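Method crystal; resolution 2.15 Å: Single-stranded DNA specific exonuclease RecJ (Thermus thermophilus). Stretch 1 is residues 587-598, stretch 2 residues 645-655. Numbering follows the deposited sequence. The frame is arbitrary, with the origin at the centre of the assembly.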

# COMPACT_ATOMS: atom_id res chain seq x y z
N LEU A 587 26.15 -33.87 3.80
CA LEU A 587 24.75 -34.30 3.97
C LEU A 587 24.38 -34.26 5.45
O LEU A 587 25.11 -34.81 6.28
CB LEU A 587 24.57 -35.73 3.46
CG LEU A 587 23.14 -36.25 3.58
CD1 LEU A 587 22.28 -35.54 2.52
CD2 LEU A 587 23.10 -37.77 3.39
N TRP A 588 23.26 -33.63 5.79
CA TRP A 588 22.85 -33.53 7.19
C TRP A 588 21.50 -34.16 7.40
O TRP A 588 20.62 -34.07 6.54
CB TRP A 588 22.78 -32.06 7.66
CG TRP A 588 24.09 -31.26 7.65
CD1 TRP A 588 25.35 -31.73 7.42
CD2 TRP A 588 24.23 -29.85 7.94
NE1 TRP A 588 26.28 -30.70 7.55
CE2 TRP A 588 25.61 -29.55 7.86
CE3 TRP A 588 23.33 -28.83 8.25
CZ2 TRP A 588 26.10 -28.25 8.08
CZ3 TRP A 588 23.82 -27.54 8.47
CH2 TRP A 588 25.19 -27.27 8.39
N LEU A 589 21.32 -34.80 8.54
CA LEU A 589 20.05 -35.44 8.85
C LEU A 589 19.36 -34.69 9.97
O LEU A 589 18.35 -35.12 10.49
CB LEU A 589 20.29 -36.89 9.27
CG LEU A 589 20.93 -37.79 8.22
CD1 LEU A 589 21.08 -39.20 8.78
CD2 LEU A 589 20.07 -37.81 6.96
N GLY A 590 19.94 -33.55 10.35
CA GLY A 590 19.39 -32.77 11.42
C GLY A 590 20.12 -31.45 11.42
O GLY A 590 20.98 -31.22 10.55
N LEU A 591 19.79 -30.61 12.38
CA LEU A 591 20.37 -29.28 12.47
C LEU A 591 21.49 -29.17 13.50
O LEU A 591 21.33 -29.60 14.64
CB LEU A 591 19.27 -28.26 12.81
CG LEU A 591 18.00 -28.32 11.97
CD1 LEU A 591 17.03 -27.23 12.39
CD2 LEU A 591 18.37 -28.17 10.51
N PRO A 592 22.63 -28.59 13.11
CA PRO A 592 23.66 -28.49 14.14
C PRO A 592 23.27 -27.46 15.20
O PRO A 592 22.38 -26.62 14.99
CB PRO A 592 24.92 -28.10 13.36
CG PRO A 592 24.42 -27.57 12.07
CD PRO A 592 23.18 -28.34 11.76
N PRO A 593 23.91 -27.52 16.38
CA PRO A 593 23.59 -26.58 17.45
C PRO A 593 24.03 -25.14 17.17
O PRO A 593 23.35 -24.19 17.55
CB PRO A 593 24.31 -27.18 18.65
CG PRO A 593 25.53 -27.82 18.02
CD PRO A 593 24.91 -28.51 16.82
N ARG A 594 25.17 -24.98 16.51
CA ARG A 594 25.69 -23.65 16.20
C ARG A 594 25.99 -23.51 14.73
O ARG A 594 26.13 -24.49 14.02
CB ARG A 594 26.94 -23.38 17.04
CG ARG A 594 26.61 -23.22 18.53
CD ARG A 594 27.76 -23.60 19.44
NE ARG A 594 28.16 -25.00 19.27
CZ ARG A 594 29.19 -25.39 18.54
NH1 ARG A 594 29.95 -24.50 17.90
NH2 ARG A 594 29.47 -26.69 18.42
N PRO A 595 26.11 -22.28 14.24
CA PRO A 595 26.38 -22.11 12.82
C PRO A 595 27.58 -22.86 12.23
O PRO A 595 28.62 -23.06 12.87
CB PRO A 595 26.50 -20.60 12.66
CG PRO A 595 26.73 -20.09 14.06
CD PRO A 595 25.92 -20.98 14.91
N VAL A 596 27.39 -23.29 10.99
CA VAL A 596 28.41 -23.97 10.22
C VAL A 596 28.25 -23.40 8.81
O VAL A 596 27.43 -23.88 8.02
CB VAL A 596 28.18 -25.49 10.21
CG1 VAL A 596 29.33 -26.18 9.47
CG2 VAL A 596 28.10 -26.02 11.64
N LEU A 597 29.00 -22.34 8.53
CA LEU A 597 28.93 -21.64 7.25
C LEU A 597 30.11 -21.96 6.33
O LEU A 597 31.04 -22.64 6.73
CB LEU A 597 28.82 -20.13 7.50
CG LEU A 597 27.61 -19.71 8.36
CD1 LEU A 597 27.54 -18.20 8.49
CD2 LEU A 597 26.32 -20.23 7.70
N GLY A 598 30.06 -21.46 5.09
CA GLY A 598 31.12 -21.79 4.14
C GLY A 598 31.06 -23.30 3.99
O GLY A 598 32.07 -24.01 4.05
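Stretch 2 645-655: LFSEALLAYWE

Stretch 2 packs as a helix against the proline-rich loop of stretch 1 in an almost wholly apolar contact centred on Trp654, with no direct hydrogen bond between them. Residues 645-655 are helical throughout, continuing a helix that begins earlier in the chain and held by bonds such as Trp654 N to Leu650 O (2.9 Å); stretch 1 leaves a short strand at 587-588 and runs on as loop. From Leu591 to Arg594 the loop advances with the helix, Leu591 CA lying nearest Leu650 CA (8.4 Å) and Arg594 CA nearest Trp654 CA (5.6 Å); it then turns back, and Leu597 CD2 meets Leu651 CD2 (3.8 Å). Trp654, chi1 m, points toward the loop, which passes along the edge of its indole and over one face. Pro595 covers that face, its CA 3.4 Å from the centroid of the five-membered ring in a CH-pi contact, and Arg594 O lies over the same face, 3.7 Å from Trp654 CZ3. Trp654 NE1, buried here, finds no partner. One helical turn back, Leu650 CD2 meets the edge of the Trp588 ring at CZ3 (4.3 Å). Leu591 reaches Leu650 CD1 through CD2 (4.3 Å), while its CD1 sits over the Tyr653 face, 3.9 Å from the ring centroid. A water bridges the backbones, donating to Pro593 O (2.9 Å) and Trp654 O (2.8 Å).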

# COMPACT_ATOMS: atom_id res chain seq x y z
N LEU A 645 15.14 -19.48 1.50
CA LEU A 645 14.31 -19.30 2.70
C LEU A 645 14.72 -20.23 3.83
O LEU A 645 14.71 -19.88 5.00
CB LEU A 645 12.84 -19.54 2.35
CG LEU A 645 12.24 -18.41 1.50
CD1 LEU A 645 10.92 -18.80 0.82
CD2 LEU A 645 12.07 -17.19 2.41
N PHE A 646 15.08 -21.45 3.46
CA PHE A 646 15.50 -22.44 4.45
C PHE A 646 16.82 -21.98 5.04
O PHE A 646 17.01 -22.02 6.26
CB PHE A 646 15.68 -23.79 3.78
CG PHE A 646 16.05 -24.86 4.73
CD1 PHE A 646 15.10 -25.39 5.59
CD2 PHE A 646 17.35 -25.33 4.79
CE1 PHE A 646 15.44 -26.36 6.49
CE2 PHE A 646 17.69 -26.31 5.69
CZ PHE A 646 16.74 -26.82 6.54
N SER A 647 17.74 -21.56 4.15
CA SER A 647 19.04 -21.08 4.59
C SER A 647 18.87 -19.86 5.48
O SER A 647 19.52 -19.74 6.51
CB SER A 647 19.92 -20.68 3.38
OG SER A 647 20.33 -21.80 2.61
N GLU A 648 17.99 -18.96 5.09
CA GLU A 648 17.78 -17.75 5.87
C GLU A 648 17.23 -18.11 7.23
O GLU A 648 17.68 -17.59 8.27
CB GLU A 648 16.82 -16.80 5.15
CG GLU A 648 16.48 -15.58 5.97
CD GLU A 648 15.50 -14.66 5.27
OE1 GLU A 648 14.48 -15.16 4.73
OE2 GLU A 648 15.76 -13.45 5.28
N ALA A 649 16.23 -18.99 7.20
CA ALA A 649 15.56 -19.44 8.41
C ALA A 649 16.53 -20.16 9.35
O ALA A 649 16.39 -20.08 10.58
CB ALA A 649 14.42 -20.36 8.04
N LEU A 650 17.48 -20.87 8.76
CA LEU A 650 18.45 -21.61 9.56
C LEU A 650 19.33 -20.62 10.31
O LEU A 650 19.63 -20.82 11.48
CB LEU A 650 19.28 -22.54 8.67
CG LEU A 650 20.34 -23.38 9.39
CD1 LEU A 650 19.75 -24.07 10.62
CD2 LEU A 650 20.90 -24.41 8.43
N LEU A 651 19.73 -19.54 9.64
CA LEU A 651 20.54 -18.53 10.32
C LEU A 651 19.78 -17.95 11.53
O LEU A 651 20.34 -17.77 12.61
CB LEU A 651 20.91 -17.39 9.38
CG LEU A 651 21.74 -17.78 8.15
CD1 LEU A 651 22.15 -16.48 7.43
CD2 LEU A 651 22.99 -18.56 8.57
N ALA A 652 18.49 -17.67 11.35
CA ALA A 652 17.72 -17.12 12.47
C ALA A 652 17.63 -18.19 13.55
O ALA A 652 17.67 -17.89 14.75
CB ALA A 652 16.29 -16.70 12.00
N TYR A 653 17.52 -19.44 13.11
CA TYR A 653 17.43 -20.58 14.02
C TYR A 653 18.68 -20.66 14.93
O TYR A 653 18.54 -20.89 16.13
CB TYR A 653 17.28 -21.88 13.24
CG TYR A 653 17.24 -23.13 14.12
CD1 TYR A 653 16.11 -23.46 14.85
CD2 TYR A 653 18.36 -23.96 14.23
CE1 TYR A 653 16.08 -24.58 15.67
CE2 TYR A 653 18.34 -25.09 15.05
CZ TYR A 653 17.19 -25.39 15.77
OH TYR A 653 17.17 -26.49 16.60
N TRP A 654 19.87 -20.51 14.36
CA TRP A 654 21.09 -20.56 15.19
C TRP A 654 20.97 -19.43 16.23
O TRP A 654 21.25 -19.62 17.40
CB TRP A 654 22.38 -20.23 14.41
CG TRP A 654 22.73 -21.00 13.16
CD1 TRP A 654 23.21 -20.46 11.98
CD2 TRP A 654 22.74 -22.40 12.98
NE1 TRP A 654 23.52 -21.45 11.09
CE2 TRP A 654 23.24 -22.65 11.67
CE3 TRP A 654 22.38 -23.48 13.79
CZ2 TRP A 654 23.39 -23.94 11.16
CZ3 TRP A 654 22.52 -24.73 13.29
CH2 TRP A 654 23.02 -24.96 11.98
N GLU A 655 20.59 -18.25 15.76
CA GLU A 655 20.47 -17.11 16.65
C GLU A 655 19.46 -17.28 17.79
O GLU A 655 19.81 -17.08 18.96
CB GLU A 655 20.14 -15.84 15.86
CG GLU A 655 21.36 -15.00 15.60
CD GLU A 655 22.26 -14.91 16.84
OE1 GLU A 655 21.85 -14.31 17.87
OE2 GLU A 655 23.39 -15.45 16.80
O HOH W 1 23.22 -21.38 18.24